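Local coordinates for polyketide synthase PksL (PDB 5E1V), which probably dehydrates beta-hydroxyacyl intermediates held on an acyl carrier protein during assembly of the polyketide bacillaene, acting as a monomeric dehydratase domain, at residues R236-S241 / T252-N257; F223-L228 / K262-K267; L218-F223 / K267-K272; P30-I35 / L192-G197; M156-C161 / L171-G176. All blocks are in the same frame, centred on the assembly; numbering follows the deposited sequence.

Contact 1: R236-S241 / T252-N257; sequences RIKRSS and TLEFFN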
# COMPACT_ATOMS: atom_id res chain seq x y z
N ARG A 236 4.89 -10.24 -7.54
CA ARG A 236 4.58 -10.60 -8.91
C ARG A 236 3.29 -9.96 -9.30
O ARG A 236 2.33 -9.95 -8.51
CB ARG A 236 4.45 -12.11 -9.08
CG ARG A 236 4.08 -12.47 -10.52
CD ARG A 236 3.91 -13.95 -10.70
NE ARG A 236 2.77 -14.48 -9.97
CZ ARG A 236 2.66 -15.77 -9.67
NH1 ARG A 236 3.58 -16.63 -10.11
NH2 ARG A 236 1.62 -16.22 -9.00
N ILE A 237 3.27 -9.40 -10.49
CA ILE A 237 2.09 -8.87 -11.05
C ILE A 237 1.95 -9.54 -12.41
O ILE A 237 2.86 -9.42 -13.26
CB ILE A 237 2.20 -7.34 -11.22
CG1 ILE A 237 2.51 -6.71 -9.84
CG2 ILE A 237 0.90 -6.81 -11.81
CD1 ILE A 237 3.34 -5.48 -9.87
N LYS A 238 0.83 -10.22 -12.60
CA LYS A 238 0.53 -10.89 -13.86
C LYS A 238 -0.20 -9.98 -14.80
O LYS A 238 -1.18 -9.26 -14.43
CB LYS A 238 -0.30 -12.16 -13.60
CG LYS A 238 0.34 -13.25 -12.75
CD LYS A 238 -0.50 -14.53 -12.90
CE LYS A 238 -0.37 -15.51 -11.75
NZ LYS A 238 -1.06 -15.05 -10.49
N ARG A 239 0.21 -9.99 -16.08
CA ARG A 239 -0.47 -9.11 -17.05
C ARG A 239 -1.96 -9.40 -17.09
O ARG A 239 -2.78 -8.49 -17.30
CB ARG A 239 0.16 -9.26 -18.48
CG ARG A 239 -0.25 -8.17 -19.47
CD ARG A 239 0.37 -8.42 -20.84
NE ARG A 239 1.81 -8.61 -20.78
CZ ARG A 239 2.71 -7.64 -20.59
NH1 ARG A 239 2.34 -6.37 -20.42
NH2 ARG A 239 4.00 -7.95 -20.54
N SER A 240 -2.34 -10.66 -16.88
CA SER A 240 -3.76 -11.04 -16.95
C SER A 240 -4.62 -10.36 -15.87
O SER A 240 -5.84 -10.29 -16.01
CB SER A 240 -3.92 -12.56 -16.85
OG SER A 240 -3.38 -13.07 -15.65
N SER A 241 -3.96 -9.89 -14.80
CA SER A 241 -4.61 -9.18 -13.70
C SER A 241 -4.72 -7.65 -13.91
O SER A 241 -5.52 -6.96 -13.25
CB SER A 241 -3.85 -9.44 -12.39
OG SER A 241 -2.69 -8.64 -12.29
N THR A 252 -3.45 -6.82 -9.52
CA THR A 252 -3.49 -7.75 -8.40
C THR A 252 -2.02 -7.96 -8.04
O THR A 252 -1.20 -8.31 -8.88
CB THR A 252 -4.28 -9.07 -8.66
OG1 THR A 252 -5.69 -8.86 -8.54
CG2 THR A 252 -3.91 -10.09 -7.55
N LEU A 253 -1.68 -7.68 -6.77
CA LEU A 253 -0.30 -7.76 -6.29
C LEU A 253 -0.09 -9.04 -5.49
O LEU A 253 -0.81 -9.28 -4.53
CB LEU A 253 0.06 -6.50 -5.39
CG LEU A 253 -0.06 -5.08 -5.96
CD1 LEU A 253 0.29 -3.96 -4.92
CD2 LEU A 253 0.69 -4.92 -7.29
N GLU A 254 0.90 -9.86 -5.85
CA GLU A 254 1.11 -11.13 -5.15
C GLU A 254 2.43 -11.06 -4.43
O GLU A 254 3.42 -10.83 -5.07
CB GLU A 254 1.08 -12.31 -6.14
CG GLU A 254 -0.24 -12.38 -6.87
CD GLU A 254 -0.23 -13.50 -7.88
OE1 GLU A 254 -0.42 -14.68 -7.46
OE2 GLU A 254 0.03 -13.16 -9.06
N PHE A 255 2.45 -11.23 -3.12
CA PHE A 255 3.65 -11.11 -2.35
C PHE A 255 4.30 -12.44 -1.98
O PHE A 255 3.68 -13.31 -1.41
CB PHE A 255 3.46 -10.21 -1.15
CG PHE A 255 2.87 -8.88 -1.51
CD1 PHE A 255 1.47 -8.71 -1.57
CD2 PHE A 255 3.66 -7.79 -1.72
CE1 PHE A 255 0.92 -7.48 -1.85
CE2 PHE A 255 3.10 -6.58 -2.05
CZ PHE A 255 1.75 -6.41 -2.09
N PHE A 256 5.61 -12.52 -2.26
CA PHE A 256 6.41 -13.68 -1.89
C PHE A 256 7.63 -13.35 -1.02
O PHE A 256 8.30 -12.33 -1.23
CB PHE A 256 6.93 -14.32 -3.20
CG PHE A 256 5.85 -14.82 -4.09
CD1 PHE A 256 5.23 -13.99 -4.98
CD2 PHE A 256 5.46 -16.14 -4.04
CE1 PHE A 256 4.23 -14.44 -5.78
CE2 PHE A 256 4.47 -16.61 -4.86
CZ PHE A 256 3.86 -15.75 -5.75
N ASN A 257 7.95 -14.25 -0.09
CA ASN A 257 9.17 -14.08 0.71
C ASN A 257 10.45 -14.41 -0.10
O ASN A 257 10.39 -14.86 -1.25
CB ASN A 257 9.09 -14.76 2.10
CG ASN A 257 9.01 -16.29 2.03
OD1 ASN A 257 9.33 -16.88 0.98
ND2 ASN A 257 8.47 -16.92 3.09
O HOH W 1 -0.82 -10.77 -10.25
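Two antiparallel strands of a beta hairpin meet here, and R236 and E254, a hydrogen-bonded pair, lie side by side on one face. R236 sends CG anti to its backbone N (chi1 178°), then bends at chi3, which brings NE and NH2 side-on to the carboxylate. NE meets E254 OE2 at 3.2 Å and NH2 meets E254 OE1 at 3.0 Å; both oxygens lie near the guanidinium plane but are approached from above the carboxylate plane. K238 crosses E254 at about a right angle, its last torsion turned so that NZ reaches OE2 of E254 at 2.6 Å. Its CE rests on one guanidinium face of R236, with CZ of F256 over the opposite one. On the buried face, branched I237 and L253 pack CG1 to CD2 at 3.6 Å. With E121 also bound by R236 and K262 by E254, charges of both signs alternate through the network, so the buried E254 is probably kept ionised.

Contact 2: F223-L228 / K262-K267; sequences FSASAL and KVAELK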
# COMPACT_ATOMS: atom_id res chain seq x y z
N PHE A 223 -7.20 -8.02 0.94
CA PHE A 223 -5.86 -8.25 1.35
C PHE A 223 -5.89 -9.36 2.34
O PHE A 223 -6.67 -9.37 3.28
CB PHE A 223 -5.20 -7.00 2.02
CG PHE A 223 -3.78 -7.23 2.33
CD1 PHE A 223 -2.85 -7.14 1.35
CD2 PHE A 223 -3.39 -7.56 3.54
CE1 PHE A 223 -1.49 -7.32 1.61
CE2 PHE A 223 -2.06 -7.74 3.86
CZ PHE A 223 -1.11 -7.64 2.87
N SER A 224 -4.96 -10.27 2.14
CA SER A 224 -4.84 -11.47 2.94
C SER A 224 -3.35 -11.74 3.05
O SER A 224 -2.67 -11.61 2.03
CB SER A 224 -5.50 -12.65 2.17
OG SER A 224 -5.42 -13.71 3.08
N ALA A 225 -2.90 -12.18 4.20
CA ALA A 225 -1.48 -12.41 4.49
C ALA A 225 -1.30 -13.51 5.57
O ALA A 225 -2.01 -13.54 6.59
CB ALA A 225 -0.83 -11.10 4.95
N SER A 226 -0.42 -14.46 5.24
CA SER A 226 0.02 -15.54 6.14
C SER A 226 1.31 -15.16 6.90
O SER A 226 1.71 -15.85 7.79
CB SER A 226 0.26 -16.85 5.33
OG SER A 226 1.32 -16.73 4.37
N ALA A 227 1.98 -14.07 6.51
CA ALA A 227 3.21 -13.65 7.19
C ALA A 227 3.42 -12.14 6.94
O ALA A 227 2.85 -11.52 6.05
CB ALA A 227 4.43 -14.45 6.73
N LEU A 228 4.17 -11.53 7.83
CA LEU A 228 4.47 -10.11 7.72
C LEU A 228 5.36 -9.79 6.55
O LEU A 228 6.19 -10.62 6.09
CB LEU A 228 5.18 -9.71 9.02
CG LEU A 228 4.48 -9.90 10.35
CD1 LEU A 228 5.15 -9.04 11.47
CD2 LEU A 228 2.98 -9.53 10.34
N LYS A 262 4.57 -17.91 -1.52
CA LYS A 262 3.50 -16.85 -1.53
C LYS A 262 3.03 -16.61 -0.11
O LYS A 262 2.69 -17.56 0.60
CB LYS A 262 2.33 -17.21 -2.42
CG LYS A 262 1.28 -16.09 -2.50
CD LYS A 262 0.39 -16.24 -3.73
CE LYS A 262 -0.72 -15.18 -3.76
NZ LYS A 262 -1.51 -15.39 -5.00
N VAL A 263 3.07 -15.35 0.33
CA VAL A 263 2.63 -14.97 1.69
C VAL A 263 1.52 -13.90 1.81
O VAL A 263 0.99 -13.71 2.87
CB VAL A 263 3.78 -14.52 2.55
CG1 VAL A 263 4.72 -15.69 2.68
CG2 VAL A 263 4.52 -13.29 1.96
N ALA A 264 1.23 -13.21 0.72
CA ALA A 264 0.17 -12.26 0.73
C ALA A 264 -0.38 -11.96 -0.66
O ALA A 264 0.22 -12.18 -1.69
CB ALA A 264 0.57 -10.95 1.47
N GLU A 265 -1.56 -11.39 -0.68
CA GLU A 265 -2.08 -10.90 -1.93
C GLU A 265 -3.01 -9.74 -1.73
O GLU A 265 -3.92 -9.81 -0.92
CB GLU A 265 -2.86 -12.00 -2.67
CG GLU A 265 -3.41 -11.56 -4.03
CD GLU A 265 -4.01 -12.75 -4.79
OE1 GLU A 265 -3.28 -13.43 -5.52
OE2 GLU A 265 -5.18 -13.05 -4.60
N LEU A 266 -2.79 -8.69 -2.53
CA LEU A 266 -3.75 -7.57 -2.63
C LEU A 266 -4.54 -7.73 -3.89
O LEU A 266 -4.00 -7.46 -4.98
CB LEU A 266 -3.05 -6.19 -2.66
CG LEU A 266 -3.88 -4.94 -2.47
CD1 LEU A 266 -4.57 -4.84 -1.14
CD2 LEU A 266 -3.04 -3.74 -2.62
N LYS A 267 -5.78 -8.16 -3.76
CA LYS A 267 -6.58 -8.42 -5.00
C LYS A 267 -7.35 -7.21 -5.51
O LYS A 267 -8.03 -6.51 -4.76
CB LYS A 267 -7.49 -9.62 -4.72
CG LYS A 267 -8.36 -10.14 -5.87
CD LYS A 267 -8.90 -11.53 -5.47
CE LYS A 267 -9.92 -12.08 -6.48
NZ LYS A 267 -9.47 -11.83 -7.87
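A classic beta bulge interrupts the strand 262-267: V263 and A264 both face F255 of the strand on its far side, and V263 drops out of the extended conformation (psi -13°), as the first residue of a bulge does. The setting is an antiparallel sheet of the C-terminal hotdog half of the dehydratase, where 223-225 runs at 175° to 262-267. Despite the bulge, V263 O still turns to this neighbour and accepts from S226 N at 2.9 Å, while S224 and E265 form a regular hydrogen-bonded pair, E265 N to S224 O being 2.9 Å and nearly along the C=O axis. F223, A225, A264 and L266 share the face turned to helix 34-44, where I35 packs on F223 and L266. F223 holds CG anti to its backbone N (chi1 -175°) and crosses L266 at about a right angle, its CD1 3.8 Å from L266 CD1, while its CZ lies 4.0 Å from A264 CB. The alanines suit their place by being small: A225 and A264 sit only 4.1 Å apart, CA to CA, and their CB atoms meet at 3.8 Å. S224 and E265 occupy the polar face. There K262 runs out fully extended beside its own strand; E254 of the next strand shares its ammonium, and NZ reaches E265 OE1 at 2.7 Å from above the carboxylate plane.

Contact 3: L218-F223 / K267-K272; sequences LFYESF and KNFTSK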
# COMPACT_ATOMS: atom_id res chain seq x y z
N LEU A 218 -7.82 4.09 -4.83
CA LEU A 218 -9.25 4.26 -4.69
C LEU A 218 -9.87 3.09 -3.89
O LEU A 218 -10.64 3.33 -3.02
CB LEU A 218 -9.91 4.27 -6.06
CG LEU A 218 -11.47 4.33 -5.96
CD1 LEU A 218 -12.00 5.64 -5.37
CD2 LEU A 218 -12.20 4.01 -7.28
N PHE A 219 -9.55 1.88 -4.25
CA PHE A 219 -10.19 0.66 -3.74
C PHE A 219 -9.32 -0.61 -3.77
O PHE A 219 -8.64 -0.89 -4.78
CB PHE A 219 -11.48 0.39 -4.57
CG PHE A 219 -12.31 -0.79 -4.12
CD1 PHE A 219 -13.29 -0.65 -3.16
CD2 PHE A 219 -12.23 -1.99 -4.80
CE1 PHE A 219 -14.10 -1.74 -2.80
CE2 PHE A 219 -13.02 -3.07 -4.46
CZ PHE A 219 -13.93 -2.98 -3.42
N TYR A 220 -9.43 -1.43 -2.69
CA TYR A 220 -8.81 -2.71 -2.55
C TYR A 220 -9.93 -3.68 -2.37
O TYR A 220 -10.65 -3.55 -1.41
CB TYR A 220 -7.83 -2.88 -1.30
CG TYR A 220 -6.86 -1.76 -1.07
CD1 TYR A 220 -6.47 -0.97 -2.12
CD2 TYR A 220 -6.34 -1.45 0.25
CE1 TYR A 220 -5.63 0.12 -1.97
CE2 TYR A 220 -5.52 -0.32 0.41
CZ TYR A 220 -5.16 0.44 -0.71
OH TYR A 220 -4.35 1.59 -0.74
N GLU A 221 -10.03 -4.72 -3.20
CA GLU A 221 -11.05 -5.75 -3.01
C GLU A 221 -10.77 -6.58 -1.74
O GLU A 221 -11.62 -6.77 -0.82
CB GLU A 221 -11.13 -6.67 -4.25
CG GLU A 221 -12.15 -7.77 -4.02
CD GLU A 221 -12.50 -8.52 -5.28
OE1 GLU A 221 -12.69 -7.87 -6.33
OE2 GLU A 221 -12.56 -9.76 -5.20
N SER A 222 -9.52 -7.01 -1.64
CA SER A 222 -9.05 -7.79 -0.48
C SER A 222 -7.55 -7.78 -0.30
O SER A 222 -6.76 -7.61 -1.24
CB SER A 222 -9.45 -9.27 -0.58
OG SER A 222 -9.05 -9.81 -1.75
N PHE A 223 -7.20 -8.02 0.94
CA PHE A 223 -5.86 -8.25 1.35
C PHE A 223 -5.89 -9.36 2.34
O PHE A 223 -6.67 -9.37 3.28
CB PHE A 223 -5.20 -7.00 2.02
CG PHE A 223 -3.78 -7.23 2.33
CD1 PHE A 223 -2.85 -7.14 1.35
CD2 PHE A 223 -3.39 -7.56 3.54
CE1 PHE A 223 -1.49 -7.32 1.61
CE2 PHE A 223 -2.06 -7.74 3.86
CZ PHE A 223 -1.11 -7.64 2.87
N LYS A 267 -5.78 -8.16 -3.76
CA LYS A 267 -6.58 -8.42 -5.00
C LYS A 267 -7.35 -7.21 -5.51
O LYS A 267 -8.03 -6.51 -4.76
CB LYS A 267 -7.49 -9.62 -4.72
CG LYS A 267 -8.36 -10.14 -5.87
CD LYS A 267 -8.90 -11.53 -5.47
CE LYS A 267 -9.92 -12.08 -6.48
NZ LYS A 267 -9.47 -11.83 -7.87
N ASN A 268 -7.26 -6.93 -6.83
CA ASN A 268 -7.94 -5.77 -7.47
C ASN A 268 -7.69 -4.45 -6.76
O ASN A 268 -8.57 -3.76 -6.35
CB ASN A 268 -9.40 -6.06 -7.71
CG ASN A 268 -9.59 -6.89 -8.98
OD1 ASN A 268 -9.09 -6.50 -10.03
ND2 ASN A 268 -10.23 -8.03 -8.87
N PHE A 269 -6.41 -4.17 -6.62
CA PHE A 269 -5.94 -2.82 -6.27
C PHE A 269 -6.32 -1.89 -7.44
O PHE A 269 -5.73 -1.94 -8.53
CB PHE A 269 -4.47 -2.84 -5.99
CG PHE A 269 -3.83 -1.49 -5.87
CD1 PHE A 269 -4.55 -0.42 -5.45
CD2 PHE A 269 -2.50 -1.31 -6.17
CE1 PHE A 269 -3.97 0.83 -5.35
CE2 PHE A 269 -1.92 -0.06 -6.11
CZ PHE A 269 -2.67 1.02 -5.69
N THR A 270 -7.32 -1.05 -7.15
CA THR A 270 -7.93 -0.09 -8.10
C THR A 270 -7.49 1.34 -7.73
O THR A 270 -7.67 1.81 -6.57
CB THR A 270 -9.47 -0.07 -8.01
OG1 THR A 270 -10.01 -1.41 -8.01
CG2 THR A 270 -10.04 0.75 -9.18
N SER A 271 -7.01 2.07 -8.75
CA SER A 271 -6.63 3.46 -8.64
C SER A 271 -7.35 4.29 -9.71
O SER A 271 -7.84 3.76 -10.71
CB SER A 271 -5.11 3.56 -8.86
OG SER A 271 -4.41 2.80 -7.89
N LYS A 272 -7.41 5.59 -9.48
CA LYS A 272 -8.26 6.48 -10.29
C LYS A 272 -7.46 7.66 -10.73
O LYS A 272 -6.67 8.21 -9.96
CB LYS A 272 -9.46 6.96 -9.53
CG LYS A 272 -10.43 7.87 -10.32
CD LYS A 272 -11.62 8.32 -9.48
CE LYS A 272 -11.29 9.56 -8.67
NZ LYS A 272 -12.25 9.78 -7.53
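Y220 and F269 stand side by side on the inner face, both pointing the same way, with ring planes turned by 80° and centroids 5.6 Å apart. Different first torsions bring them together: CG of Y220 lies beside its backbone N (chi1 -46°), that of F269 anti to it (chi1 169°), so that Y220 CE1 comes to 3.7 Å from F269 CD1. L32 packs against both rings; tyrosine suits its place because the ring fills this apolar layer while the hydroxyl reaches past it to hydrogen-bond G31 O. In the C-terminal hotdog sheet 218-220 runs antiparallel to 267-272, and a corner at E221 separates it from 222-223. Two classic beta bulges mark the pairing: L218 and F219 both face T270, E221 and S222 both K267. In the first, T270 O receives L218 N at 2.9 Å and F219 N at 3.0 Å. On the other face the F219 ring crosses T270 obliquely, presenting CD2 at its edge to the threonine OG1. E221, extended, and K267, bent at its last torsion, run alongside each other, yet E221 OE2 and K267 NZ remain 4.6 Å apart, beyond a salt bridge. N268 adopts positive phi, which asparagine tolerates well, and its OD1 accepts from R243.

Contact 4: P30-I35 / L192-G197; sequences PGLAYI and LIDGSG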
# COMPACT_ATOMS: atom_id res chain seq x y z
N PRO A 30 0.66 7.76 1.67
CA PRO A 30 0.28 6.83 0.60
C PRO A 30 -0.93 6.02 1.01
O PRO A 30 -1.07 5.54 2.14
CB PRO A 30 1.54 5.95 0.37
CG PRO A 30 2.65 6.66 1.05
CD PRO A 30 2.02 7.49 2.15
N GLY A 31 -1.87 5.93 0.10
CA GLY A 31 -3.07 5.20 0.38
C GLY A 31 -2.76 3.75 0.73
O GLY A 31 -3.51 3.15 1.40
N LEU A 32 -1.67 3.20 0.21
CA LEU A 32 -1.31 1.77 0.46
C LEU A 32 -0.76 1.54 1.91
O LEU A 32 -0.64 0.43 2.35
CB LEU A 32 -0.32 1.26 -0.56
CG LEU A 32 -0.98 1.04 -1.95
CD1 LEU A 32 0.12 0.81 -2.96
CD2 LEU A 32 -1.89 -0.18 -1.87
N ALA A 33 -0.55 2.65 2.62
CA ALA A 33 -0.15 2.63 4.01
C ALA A 33 -1.27 2.25 4.93
O ALA A 33 -1.05 1.89 6.07
CB ALA A 33 0.45 3.98 4.40
N TYR A 34 -2.52 2.31 4.45
CA TYR A 34 -3.66 1.90 5.31
C TYR A 34 -3.62 0.42 5.71
O TYR A 34 -4.30 0.02 6.70
CB TYR A 34 -5.01 2.24 4.60
CG TYR A 34 -5.37 3.68 4.65
CD1 TYR A 34 -5.49 4.32 5.83
CD2 TYR A 34 -5.58 4.40 3.49
CE1 TYR A 34 -5.90 5.68 5.90
CE2 TYR A 34 -5.98 5.73 3.50
CZ TYR A 34 -6.20 6.37 4.69
OH TYR A 34 -6.54 7.68 4.74
N ILE A 35 -3.03 -0.43 4.89
CA ILE A 35 -2.92 -1.88 5.23
C ILE A 35 -2.17 -2.09 6.57
O ILE A 35 -2.67 -2.72 7.52
CB ILE A 35 -2.26 -2.67 4.10
CG1 ILE A 35 -3.17 -2.56 2.84
CG2 ILE A 35 -2.08 -4.09 4.52
CD1 ILE A 35 -2.50 -2.95 1.58
N LEU A 192 7.41 -1.08 1.04
CA LEU A 192 7.32 -2.31 0.25
C LEU A 192 6.01 -2.33 -0.51
O LEU A 192 6.00 -2.67 -1.67
CB LEU A 192 7.44 -3.47 1.18
CG LEU A 192 8.79 -3.75 1.89
CD1 LEU A 192 8.69 -4.98 2.69
CD2 LEU A 192 9.89 -3.86 0.85
N ILE A 193 4.88 -1.99 0.14
CA ILE A 193 3.59 -2.09 -0.53
C ILE A 193 3.51 -0.95 -1.59
O ILE A 193 3.21 -1.20 -2.74
CB ILE A 193 2.37 -2.00 0.40
CG1 ILE A 193 2.48 -2.90 1.66
CG2 ILE A 193 1.12 -2.37 -0.44
CD1 ILE A 193 2.82 -4.33 1.43
N ASP A 194 3.84 0.29 -1.22
CA ASP A 194 3.81 1.35 -2.20
C ASP A 194 4.73 1.05 -3.41
O ASP A 194 4.38 1.27 -4.58
CB ASP A 194 4.04 2.73 -1.56
CG ASP A 194 3.91 3.84 -2.54
OD1 ASP A 194 2.74 4.19 -2.92
OD2 ASP A 194 5.00 4.29 -2.99
N GLY A 195 5.94 0.59 -3.11
CA GLY A 195 6.92 0.23 -4.17
C GLY A 195 6.35 -0.81 -5.13
O GLY A 195 6.64 -0.80 -6.33
N SER A 196 5.54 -1.72 -4.60
CA SER A 196 4.89 -2.73 -5.39
C SER A 196 3.84 -2.13 -6.36
O SER A 196 3.76 -2.60 -7.52
CB SER A 196 4.26 -3.80 -4.52
OG SER A 196 5.22 -4.58 -3.75
N GLY A 197 3.08 -1.11 -5.86
CA GLY A 197 2.18 -0.23 -6.62
C GLY A 197 2.92 0.51 -7.72
O GLY A 197 2.44 0.60 -8.85
O HOH W 2 -0.07 4.27 -2.01
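L32 carries the tight half of this contact. With CG beside its backbone N and chi2 extended, its CD1 reaches the backbone of helix 190-203, lying 3.7 Å from I193 O and 3.8 Å from D194 CA. G197, one turn further on, has no side chain, so the same methyl can approach to 4.3 Å from G197 CA. Next to this, I193 turns its CG2 methyl between two neighbours, 3.9 Å from L32 CB and 4.2 Å from I35 CD1, meeting both side chains obliquely; branched aliphatic residues fill such a buried apolar seam well. Y220, L266 and F269 of the C-terminal sheet close over L32 from beyond the two segments. The other flank is polar and more loosely joined. P30 offers only its ring CB to D194 OD1, at 3.9 Å, and the link between the segments is a water that accepts from L32 N at 2.9 Å and donates to D194 OD1 at 3.0 Å. D194 swings CG anti to its backbone N (chi1 -176°) toward this side, and its OD2 is also in a weak hydrogen bond with H152 NE2. P30 and G31 precede one hotdog helix and D194 lies early in the other, consistent with the double-hotdog dehydratase fold, in which an aspartate of the second half is catalytic in relatives; D194 probably corresponds to it.

Contact 5: M156-C161 / L171-G176; sequences MKAKGC and LELSLG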
# COMPACT_ATOMS: atom_id res chain seq x y z
N MET A 156 10.77 6.43 1.85
CA MET A 156 9.65 5.98 0.97
C MET A 156 10.08 5.30 -0.36
O MET A 156 9.22 4.85 -1.16
CB MET A 156 8.72 7.17 0.66
CG MET A 156 7.70 7.49 1.75
SD MET A 156 6.05 6.75 1.42
CE MET A 156 6.31 5.11 0.85
N LYS A 157 11.39 5.30 -0.67
CA LYS A 157 11.86 4.76 -1.93
C LYS A 157 12.33 3.38 -1.65
O LYS A 157 13.23 3.25 -0.87
CB LYS A 157 13.07 5.57 -2.52
CG LYS A 157 12.70 6.59 -3.52
CD LYS A 157 13.90 7.34 -4.09
CE LYS A 157 14.24 6.85 -5.49
NZ LYS A 157 15.53 7.52 -5.87
N ALA A 158 11.73 2.36 -2.28
CA ALA A 158 12.16 1.03 -2.12
C ALA A 158 13.47 0.94 -3.02
O ALA A 158 13.69 1.82 -3.82
CB ALA A 158 11.09 0.02 -2.58
N LYS A 159 14.25 -0.10 -2.76
CA LYS A 159 15.42 -0.54 -3.50
C LYS A 159 15.11 -1.82 -4.24
O LYS A 159 14.35 -2.65 -3.74
CB LYS A 159 16.53 -0.84 -2.52
CG LYS A 159 16.81 0.38 -1.69
CD LYS A 159 17.71 1.36 -2.42
CE LYS A 159 19.14 1.27 -1.91
NZ LYS A 159 19.77 -0.08 -2.09
N GLY A 160 15.70 -1.95 -5.44
CA GLY A 160 15.54 -3.14 -6.28
C GLY A 160 15.30 -2.84 -7.76
O GLY A 160 15.63 -1.76 -8.25
N CYS A 161 14.65 -3.78 -8.44
CA CYS A 161 14.59 -3.81 -9.91
C CYS A 161 13.40 -4.63 -10.34
O CYS A 161 12.84 -5.37 -9.54
CB CYS A 161 15.86 -4.43 -10.49
SG CYS A 161 16.04 -6.10 -9.91
N LEU A 171 8.89 -7.99 -9.06
CA LEU A 171 9.53 -6.82 -8.38
C LEU A 171 10.34 -7.33 -7.25
O LEU A 171 9.81 -8.04 -6.40
CB LEU A 171 8.46 -5.85 -7.80
CG LEU A 171 7.26 -5.58 -8.68
CD1 LEU A 171 6.28 -4.60 -8.03
CD2 LEU A 171 7.77 -5.00 -10.00
N GLU A 172 11.64 -7.00 -7.23
CA GLU A 172 12.55 -7.43 -6.18
C GLU A 172 12.78 -6.18 -5.38
O GLU A 172 13.49 -5.29 -5.82
CB GLU A 172 13.91 -7.91 -6.79
CG GLU A 172 14.99 -8.27 -5.78
CD GLU A 172 16.34 -8.66 -6.42
OE1 GLU A 172 16.55 -8.52 -7.64
OE2 GLU A 172 17.20 -9.08 -5.64
N LEU A 173 12.11 -6.11 -4.22
CA LEU A 173 11.94 -4.91 -3.42
C LEU A 173 12.61 -5.08 -2.09
O LEU A 173 12.51 -6.12 -1.49
CB LEU A 173 10.43 -4.67 -3.19
CG LEU A 173 9.72 -4.18 -4.43
CD1 LEU A 173 8.20 -4.16 -4.26
CD2 LEU A 173 10.25 -2.84 -4.93
N SER A 174 13.28 -4.06 -1.57
CA SER A 174 13.76 -4.07 -0.18
C SER A 174 13.79 -2.60 0.36
O SER A 174 13.74 -1.68 -0.39
CB SER A 174 15.11 -4.85 -0.02
OG SER A 174 16.20 -4.14 -0.60
N LEU A 175 13.83 -2.42 1.66
CA LEU A 175 13.98 -1.09 2.26
C LEU A 175 15.37 -0.48 1.96
O LEU A 175 16.40 -1.19 1.94
CB LEU A 175 13.78 -1.26 3.74
CG LEU A 175 12.41 -1.12 4.36
CD1 LEU A 175 11.17 -1.12 3.47
CD2 LEU A 175 12.14 -1.74 5.70
N GLY A 176 15.39 0.85 1.81
CA GLY A 176 16.63 1.59 1.84
C GLY A 176 17.18 1.57 3.22
O GLY A 176 16.50 1.17 4.16
O HOH W 3 13.34 2.81 1.95
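The carboxylate of E172 is the only flat side-chain group in this contact, and C161 SG approaches its OE1 end, at 3.4 Å and out of the carboxylate plane. OE1 is held from beyond the segments by a hydrogen bond to the hydroxyl of Y163. Both side chains stand on one face of a beta hairpin, its strands 159-161 and 171-174 antiparallel at 170°. E172 has CG anti to its backbone N and runs out extended, whereas C161 keeps SG in the crowded position between N and the carbonyl carbon, which a slim thiol can occupy. The flat peptide groups carry the rest: K159 N gives a nearly straight bond to S174 O (2.9 Å, 174° at the hydrogen), and S174 N returns one to K159 O at 2.8 Å. Between the bonded pairs, G160 adopts backbone angles that only glycine takes easily, and its CA comes to 3.0 Å from E172 O. The opposite face is apolar: small A158 leaves space for the L173 branch, CB to CD2 at 3.8 Å, under helix 138-147 and beside helix 190-203. K159 keeps CG beside its backbone N, which lays it against G176 CA; the chain bends only beyond. Where the strands part, with G176 at the N-cap position before a helix, a water accepts from G176 N at 2.8 Å and donates to K157 O at 2.9 Å.

Overall arrangement
Contact 4, centred about 2 Å from the chain centre, is the buried core, a mainly apolar helix-to-turn junction between the two hotdog halves with one water-bridged polar flank; the four strand contacts have their centres 10 to 14 Å from the chain centre and are only partly buried. Contacts 2 and 3 hold the same pair of strands, 215-225 and 262-273, and contact 1 joins the next two, linked to contact 2 through E254 and K262. Contact 5 extends the sheet, touching contact 1 only where I237 meets L171. Inward faces of the strand contacts pack apolar groups toward the helices or the turn at G31 and L32, whereas charges gather outward, most densely in contact 1.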